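Local coordinates for putative ABC transporter amino acid-binding protein (Sinorhizobium meliloti, PDB 2Q88) that binds the compatible solute ectoine as the substrate-binding protein of an ABC transporter, probably delivering it for uptake in osmoprotection, at residues Gly79-Pro84 / Gly132-Lys137; Gly229-Ile234 / Phe240-Ala245. All coordinates share one frame; numbering follows the deposited sequence.

Interaction 1. Residues Gly79-Pro84 / Gly132-Lys137; sequences GLFMKP and GGTEEK. With 4CS ((4S)-2-methyl-1,4,5,6-tetrahydropyrimidine-4-carboxylic acid), chain F.
Phe81 and Thr134 face each other across the ectoine carboxylate, and each gives its backbone N-H to a different oxygen. Phe81 N reaches ectoine OXT at 2.9 Å in a nearly straight bond (161°), while Thr134 N holds ectoine O at 2.8 Å in a more bent one (147°). With Gly133 as N-cap, Thr134 N belongs to the first turn of helix 134-141, whose N-terminal end would favour a negative charge there. Thr134 OG1 lies at the edge of the Phe81 ring, close to its plane, 3.5 Å from CD2. Phe81 CE2 comes within 3.4 Å of ectoine N, and Gly79 O sits over the centre of one face of the Phe81 ring, itself 2.8 Å from ectoine N. An alanine in place of Phe81 would keep the backbone bond but would probably leave this flank of the ectoine ring without its aromatic wall and the Thr134 side chain less closely packed. Farther out, Lys83 lays CD against Thr134 CG2 at 3.7 Å, and the bend at chi3 (75°) then carries NZ on past it toward the first turn of the helix; a water that donates to Thr134 O receives a weak bond from Lys83 NZ. In the second shell, Glu101 hydrogen-bonds Thr134 OG1 and Tyr201 meets the Phe81 ring nearly parallel. Arg86 binds the ligand and also Phe81 O, and Glu22 supplies a further ligand bond. No direct hydrogen bond joins the two segments; ectoine bridges them, an arrangement consistent with ligand-stabilised closure of a periplasmic binding protein cleft.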
ATOM      1  N   GLY A  79       0.183   2.912  -1.565  1.00 25.10           N
ATOM      2  CA  GLY A  79       1.040   1.785  -1.227  1.00 24.96           C
ATOM      3  C   GLY A  79       0.523   0.523  -1.899  1.00 24.97           C
ATOM      4  O   GLY A  79       0.625  -0.574  -1.339  1.00 25.18           O
ATOM      5  N   LEU A  80      -0.046   0.681  -3.092  1.00 24.70           N
ATOM      6  CA  LEU A  80      -0.541  -0.463  -3.876  1.00 24.63           C
ATOM      7  C   LEU A  80       0.635  -1.155  -4.563  1.00 23.98           C
ATOM      8  O   LEU A  80       1.082  -0.747  -5.647  1.00 24.10           O
ATOM      9  CB  LEU A  80      -1.621  -0.032  -4.881  1.00 25.26           C
ATOM     10  CG  LEU A  80      -2.386  -1.170  -5.575  1.00 25.82           C
ATOM     11  CD1 LEU A  80      -3.420  -1.819  -4.654  1.00 27.90           C
ATOM     12  CD2 LEU A  80      -3.039  -0.670  -6.847  1.00 29.19           C
ATOM     13  N   PHE A  81       1.149  -2.190  -3.907  1.00 22.41           N
ATOM     14  CA  PHE A  81       2.402  -2.817  -4.290  1.00 22.14           C
ATOM     15  C   PHE A  81       2.365  -3.384  -5.709  1.00 22.90           C
ATOM     16  O   PHE A  81       1.343  -3.934  -6.135  1.00 22.19           O
ATOM     17  CB  PHE A  81       2.761  -3.945  -3.316  1.00 21.75           C
ATOM     18  CG  PHE A  81       2.995  -3.496  -1.891  1.00 21.35           C
ATOM     19  CD1 PHE A  81       3.830  -2.413  -1.601  1.00 20.92           C
ATOM     20  CD2 PHE A  81       2.450  -4.229  -0.827  1.00 21.49           C
ATOM     21  CE1 PHE A  81       4.068  -2.030  -0.267  1.00 21.38           C
ATOM     22  CE2 PHE A  81       2.684  -3.843   0.509  1.00 21.87           C
ATOM     23  CZ  PHE A  81       3.492  -2.749   0.774  1.00 22.33           C
ATOM     24  N   MET A  82       3.483  -3.250  -6.423  1.00 23.31           N
ATOM     25  CA  MET A  82       3.596  -3.745  -7.794  1.00 24.79           C
ATOM     26  C   MET A  82       3.685  -5.252  -7.833  1.00 25.40           C
ATOM     27  O   MET A  82       4.441  -5.853  -7.072  1.00 25.71           O
ATOM     28  CB  MET A  82       4.832  -3.175  -8.481  1.00 24.63           C
ATOM     29  CG  MET A  82       4.865  -1.659  -8.565  1.00 24.29           C
ATOM     30  SD  MET A  82       6.126  -1.140  -9.766  1.00 27.23           S
ATOM     31  CE  MET A  82       6.416   0.516  -9.188  1.00 23.95           C
ATOM     32  N   LYS A  83       2.921  -5.840  -8.749  1.00 26.39           N
ATOM     33  CA  LYS A  83       2.907  -7.274  -8.999  1.00 27.03           C
ATOM     34  C   LYS A  83       2.556  -7.475 -10.462  1.00 27.30           C
ATOM     35  O   LYS A  83       1.801  -6.684 -11.025  1.00 28.04           O
ATOM     36  CB  LYS A  83       1.827  -7.966  -8.167  1.00 26.84           C
ATOM     37  CG  LYS A  83       2.009  -7.910  -6.674  1.00 29.05           C
ATOM     38  CD  LYS A  83       0.669  -8.100  -5.985  1.00 32.08           C
ATOM     39  CE  LYS A  83       0.217  -9.538  -6.041  1.00 34.11           C
ATOM     40  NZ  LYS A  83      -1.037  -9.716  -5.256  1.00 37.09           N
ATOM     41  N   PRO A  84       3.076  -8.533 -11.073  1.00 27.84           N
ATOM     42  CA  PRO A  84       2.793  -8.828 -12.483  1.00 27.80           C
ATOM     43  C   PRO A  84       1.323  -8.590 -12.865  1.00 27.82           C
ATOM     44  O   PRO A  84       1.055  -7.812 -13.775  1.00 27.51           O
ATOM     45  CB  PRO A  84       3.183 -10.296 -12.601  1.00 28.38           C
ATOM     46  CG  PRO A  84       4.353 -10.418 -11.651  1.00 27.76           C
ATOM     47  CD  PRO A  84       3.984  -9.531 -10.470  1.00 27.47           C
ATOM     48  N   GLY A 132      -8.489  -7.812  -1.210  1.00 26.72           N
ATOM     49  CA  GLY A 132      -7.791  -7.455  -2.447  1.00 27.01           C
ATOM     50  C   GLY A 132      -6.330  -7.083  -2.236  1.00 27.08           C
ATOM     51  O   GLY A 132      -5.665  -6.594  -3.158  1.00 27.19           O
ATOM     52  N   GLY A 133      -5.827  -7.315  -1.024  1.00 27.03           N
ATOM     53  CA  GLY A 133      -4.465  -6.940  -0.664  1.00 26.21           C
ATOM     54  C   GLY A 133      -3.437  -8.031  -0.896  1.00 26.37           C
ATOM     55  O   GLY A 133      -3.787  -9.203  -1.043  1.00 26.07           O
ATOM     56  N   THR A 134      -2.159  -7.650  -0.909  1.00 25.84           N
ATOM     57  CA  THR A 134      -1.075  -8.625  -1.079  1.00 25.54           C
ATOM     58  C   THR A 134      -1.067  -9.696  -0.007  1.00 25.48           C
ATOM     59  O   THR A 134      -0.745 -10.847  -0.301  1.00 24.96           O
ATOM     60  CB  THR A 134       0.314  -7.952  -1.111  1.00 26.19           C
ATOM     61  OG1 THR A 134       0.412  -6.992  -0.048  1.00 25.78           O
ATOM     62  CG2 THR A 134       0.496  -7.137  -2.388  1.00 25.35           C
ATOM     63  N   GLU A 135      -1.379  -9.332   1.240  1.00 24.08           N
ATOM     64  CA  GLU A 135      -1.352 -10.322   2.332  1.00 24.19           C
ATOM     65  C   GLU A 135      -2.403 -11.389   2.126  1.00 24.01           C
ATOM     66  O   GLU A 135      -2.135 -12.574   2.322  1.00 23.15           O
ATOM     67  CB  GLU A 135      -1.565  -9.674   3.700  1.00 23.36           C
ATOM     68  CG  GLU A 135      -0.518  -8.636   4.037  1.00 23.58           C
ATOM     69  CD  GLU A 135      -0.793  -7.317   3.351  1.00 27.55           C
ATOM     70  OE1 GLU A 135      -1.930  -7.126   2.876  1.00 26.56           O
ATOM     71  OE2 GLU A 135       0.131  -6.481   3.282  1.00 30.22           O
ATOM     72  N   GLU A 136      -3.603 -10.963   1.735  1.00 23.91           N
ATOM     73  CA  GLU A 136      -4.685 -11.897   1.448  1.00 24.78           C
ATOM     74  C   GLU A 136      -4.277 -12.902   0.368  1.00 25.13           C
ATOM     75  O   GLU A 136      -4.480 -14.113   0.527  1.00 25.02           O
ATOM     76  CB  GLU A 136      -5.951 -11.137   1.041  1.00 24.82           C
ATOM     77  CG  GLU A 136      -7.140 -12.026   0.717  1.00 26.42           C
ATOM     78  CD  GLU A 136      -8.275 -11.270   0.060  1.00 28.59           C
ATOM     79  OE1 GLU A 136      -9.415 -11.372   0.568  1.00 30.72           O
ATOM     80  OE2 GLU A 136      -8.036 -10.584  -0.964  1.00 28.40           O
ATOM     81  N   LYS A 137      -3.696 -12.402  -0.724  1.00 25.10           N
ATOM     82  CA  LYS A 137      -3.229 -13.269  -1.814  1.00 25.31           C
ATOM     83  C   LYS A 137      -2.117 -14.225  -1.361  1.00 24.82           C
ATOM     84  O   LYS A 137      -2.107 -15.388  -1.748  1.00 24.26           O
ATOM     85  CB  LYS A 137      -2.778 -12.438  -3.025  1.00 26.26           C
ATOM     86  CG  LYS A 137      -2.382 -13.270  -4.260  1.00 26.88           C
ATOM     87  CD  LYS A 137      -3.575 -13.969  -4.909  1.00 28.69           C
ATOM     88  CE  LYS A 137      -3.133 -14.851  -6.083  1.00 29.97           C
ATOM     89  NZ  LYS A 137      -4.291 -15.456  -6.789  1.00 32.82           N
TER
HETATM   90  O   4CS F 501      -2.097  -4.963  -1.491  1.00 22.38           O
HETATM   91  C   4CS F 501      -1.328  -4.059  -1.163  1.00 21.89           C
HETATM   92  OXT 4CS F 501      -0.778  -3.371  -2.031  1.00 22.40           O
HETATM   93  CA  4CS F 501      -1.031  -3.808   0.309  1.00 21.02           C
HETATM   94  CB  4CS F 501      -2.253  -3.948   1.198  1.00 20.98           C
HETATM   95  CAD 4CS F 501      -1.854  -3.727   2.660  1.00 20.33           C
HETATM   96  NAG 4CS F 501      -1.187  -2.405   2.797  1.00 20.20           N
HETATM   97  CAI 4CS F 501      -0.489  -1.827   1.725  1.00 20.63           C
HETATM   98  CAA 4CS F 501       0.181  -0.451   1.884  1.00 20.18           C
HETATM   99  N   4CS F 501      -0.419  -2.479   0.487  1.00 20.65           N
HETATM  100  O   HOH W   1       0.600 -11.049  -2.786  1.00 28.45           O

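Interaction 2. Residues Gly229-Ile234 / Phe240-Ala245; sequences GEFAKI and FSAKAA
Ala242 sets its methyl group between two residues of the short helix 230-235, touching Ala232 and the ring of Phe231. Just ahead of it, Ser241 occupies the N-cap of helix 242-246: its OG accepts from Ala244 N at 3.2 Å in a nearly straight bond (166°), which fixes the first turn and leaves the Ala242 methyl directed at the other helix. Ala242 CB then packs 3.7 Å from Ala232 CB, where the backbones come closest, their CA atoms 5.2 Å apart. The same methyl lies obliquely to the Phe231 ring, 3.7 Å from CE2. With Phe231 CG anti to the backbone N (chi1 174°), the ring reaches from its helix to the side of helix 242-246. Ala242 O lies in the ring plane at its edge. One turn on, Ala245 brings CB to the outer end of the ring, 3.7 Å from Phe231 CZ and near the plane, so Ala242 meets the CD2-CE2 side of the ring and Ala245 its far end. Leu222 and Leu225 of helix 212-228 also pack on Phe231, Lys226 makes a cation-pi contact with it, and Ala245 touches Cys98 of strand 98-106. The side chains that meet across the two segments are all apolar, and no hydrogen bond joins them: small alanines let consecutive short helices approach closely around one phenylalanine, while two N-H groups of the second helix's first turn are taken up, Ala244 N by Ser241 OG and Ala242 N by Glu236.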
ATOM      1  N   GLY A 229      17.574  14.290  -3.603  1.00 23.50           N
ATOM      2  CA  GLY A 229      17.484  13.875  -2.208  1.00 23.49           C
ATOM      3  C   GLY A 229      16.177  14.296  -1.562  1.00 23.21           C
ATOM      4  O   GLY A 229      15.919  13.985  -0.391  1.00 22.89           O
ATOM      5  N   GLU A 230      15.342  15.003  -2.322  1.00 22.92           N
ATOM      6  CA  GLU A 230      14.061  15.464  -1.803  1.00 23.31           C
ATOM      7  C   GLU A 230      13.101  14.295  -1.572  1.00 23.44           C
ATOM      8  O   GLU A 230      12.301  14.321  -0.642  1.00 23.09           O
ATOM      9  CB  GLU A 230      13.447  16.504  -2.738  1.00 23.80           C
ATOM     10  CG  GLU A 230      12.194  17.189  -2.201  1.00 25.92           C
ATOM     11  CD  GLU A 230      12.442  18.032  -0.950  1.00 30.97           C
ATOM     12  OE1 GLU A 230      13.573  18.537  -0.752  1.00 31.77           O
ATOM     13  OE2 GLU A 230      11.483  18.205  -0.168  1.00 33.50           O
ATOM     14  N   PHE A 231      13.199  13.277  -2.428  1.00 23.31           N
ATOM     15  CA  PHE A 231      12.481  12.005  -2.265  1.00 24.15           C
ATOM     16  C   PHE A 231      12.688  11.417  -0.864  1.00 24.12           C
ATOM     17  O   PHE A 231      11.717  11.156  -0.150  1.00 23.58           O
ATOM     18  CB  PHE A 231      12.915  11.040  -3.384  1.00 24.27           C
ATOM     19  CG  PHE A 231      12.376   9.632  -3.264  1.00 25.30           C
ATOM     20  CD1 PHE A 231      11.027   9.354  -3.465  1.00 27.01           C
ATOM     21  CD2 PHE A 231      13.243   8.579  -3.014  1.00 25.85           C
ATOM     22  CE1 PHE A 231      10.548   8.040  -3.381  1.00 26.08           C
ATOM     23  CE2 PHE A 231      12.776   7.259  -2.925  1.00 25.64           C
ATOM     24  CZ  PHE A 231      11.430   6.993  -3.113  1.00 25.83           C
ATOM     25  N   ALA A 232      13.950  11.251  -0.463  1.00 24.02           N
ATOM     26  CA  ALA A 232      14.285  10.749   0.867  1.00 23.99           C
ATOM     27  C   ALA A 232      13.740  11.652   1.966  1.00 24.09           C
ATOM     28  O   ALA A 232      13.250  11.157   2.968  1.00 24.53           O
ATOM     29  CB  ALA A 232      15.799  10.561   1.021  1.00 23.89           C
ATOM     30  N   LYS A 233      13.795  12.965   1.765  1.00 24.08           N
ATOM     31  CA  LYS A 233      13.323  13.918   2.787  1.00 24.69           C
ATOM     32  C   LYS A 233      11.823  13.767   3.033  1.00 24.43           C
ATOM     33  O   LYS A 233      11.345  14.012   4.143  1.00 24.54           O
ATOM     34  CB  LYS A 233      13.647  15.372   2.407  1.00 24.70           C
ATOM     35  CG  LYS A 233      15.117  15.723   2.451  1.00 25.77           C
ATOM     36  CD  LYS A 233      15.782  15.219   3.729  1.00 27.71           C
ATOM     37  CE  LYS A 233      17.184  15.783   3.877  1.00 28.18           C
ATOM     38  NZ  LYS A 233      18.043  15.379   2.743  1.00 29.14           N
ATOM     39  N   ILE A 234      11.086  13.356   2.002  1.00 23.75           N
ATOM     40  CA  ILE A 234       9.640  13.188   2.133  1.00 23.83           C
ATOM     41  C   ILE A 234       9.280  11.853   2.801  1.00 23.31           C
ATOM     42  O   ILE A 234       8.503  11.828   3.763  1.00 23.66           O
ATOM     43  CB  ILE A 234       8.929  13.340   0.761  1.00 23.32           C
ATOM     44  CG1 ILE A 234       8.988  14.799   0.286  1.00 24.24           C
ATOM     45  CG2 ILE A 234       7.482  12.862   0.854  1.00 24.10           C
ATOM     46  CD1 ILE A 234       8.637  14.975  -1.197  1.00 24.85           C
ATOM     47  N   PHE A 240      10.293   4.823   5.711  1.00 24.39           N
ATOM     48  CA  PHE A 240      10.658   4.160   4.463  1.00 24.81           C
ATOM     49  C   PHE A 240      12.132   4.347   4.104  1.00 25.37           C
ATOM     50  O   PHE A 240      12.782   5.274   4.577  1.00 25.43           O
ATOM     51  CB  PHE A 240       9.752   4.644   3.333  1.00 24.29           C
ATOM     52  CG  PHE A 240       8.328   4.221   3.495  1.00 23.75           C
ATOM     53  CD1 PHE A 240       7.404   5.071   4.093  1.00 24.85           C
ATOM     54  CD2 PHE A 240       7.910   2.963   3.058  1.00 24.71           C
ATOM     55  CE1 PHE A 240       6.074   4.678   4.253  1.00 25.25           C
ATOM     56  CE2 PHE A 240       6.595   2.562   3.208  1.00 24.49           C
ATOM     57  CZ  PHE A 240       5.674   3.416   3.809  1.00 24.50           C
ATOM     58  N   SER A 241      12.661   3.447   3.286  1.00 26.37           N
ATOM     59  CA  SER A 241      14.044   3.564   2.816  1.00 26.77           C
ATOM     60  C   SER A 241      14.060   4.051   1.373  1.00 26.50           C
ATOM     61  O   SER A 241      13.499   3.413   0.490  1.00 26.59           O
ATOM     62  CB  SER A 241      14.775   2.224   2.943  1.00 26.94           C
ATOM     63  OG  SER A 241      16.009   2.250   2.242  1.00 28.16           O
ATOM     64  N   ALA A 242      14.690   5.195   1.135  1.00 27.19           N
ATOM     65  CA  ALA A 242      14.823   5.701  -0.229  1.00 27.40           C
ATOM     66  C   ALA A 242      15.783   4.832  -1.032  1.00 27.78           C
ATOM     67  O   ALA A 242      15.596   4.636  -2.232  1.00 27.79           O
ATOM     68  CB  ALA A 242      15.291   7.142  -0.226  1.00 27.67           C
ATOM     69  N   LYS A 243      16.809   4.317  -0.359  1.00 27.89           N
ATOM     70  CA  LYS A 243      17.777   3.398  -0.958  1.00 28.41           C
ATOM     71  C   LYS A 243      17.079   2.177  -1.584  1.00 27.84           C
ATOM     72  O   LYS A 243      17.342   1.834  -2.734  1.00 27.93           O
ATOM     73  CB  LYS A 243      18.787   2.974   0.110  1.00 28.45           C
ATOM     74  CG  LYS A 243      20.071   2.325  -0.392  1.00 29.82           C
ATOM     75  CD  LYS A 243      20.826   1.707   0.805  1.00 30.47           C
ATOM     76  CE  LYS A 243      22.049   0.889   0.404  1.00 34.04           C
ATOM     77  NZ  LYS A 243      23.327   1.670   0.463  1.00 36.65           N
ATOM     78  N   ALA A 244      16.163   1.555  -0.842  1.00 27.35           N
ATOM     79  CA  ALA A 244      15.399   0.405  -1.344  1.00 26.35           C
ATOM     80  C   ALA A 244      14.634   0.699  -2.638  1.00 26.36           C
ATOM     81  O   ALA A 244      14.688  -0.092  -3.581  1.00 25.28           O
ATOM     82  CB  ALA A 244      14.464  -0.129  -0.275  1.00 26.37           C
ATOM     83  N   ALA A 245      13.916   1.823  -2.686  1.00 26.01           N
ATOM     84  CA  ALA A 245      13.180   2.200  -3.885  1.00 26.51           C
ATOM     85  C   ALA A 245      14.136   2.509  -5.030  1.00 27.22           C
ATOM     86  O   ALA A 245      13.935   2.062  -6.162  1.00 27.44           O
ATOM     87  CB  ALA A 245      12.266   3.391  -3.615  1.00 25.36           C
TER

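How the interactions relate
Interaction 1 lines part of the ligand pocket near the middle of the chain, whereas interaction 2 is buried helix packing toward the periphery; their centres lie 21 Å apart, and the nearest atoms, about 6 Å apart, do not touch. No helix or strand is shared. Segments 79-84 and 132-137 are distant in sequence; they are bridged by ectoine, held by a backbone N-H from each, and also touch directly through a few side chains, with a partly exposed lysine and a water at the outer side. Segments 229-234 and 240-245, by contrast, are separated by a short connection and meet through apolar side chains, without a hydrogen bond between them. A phenylalanine is central to each: Phe81 borders a polar ligand, and Phe231 fills a place between helices.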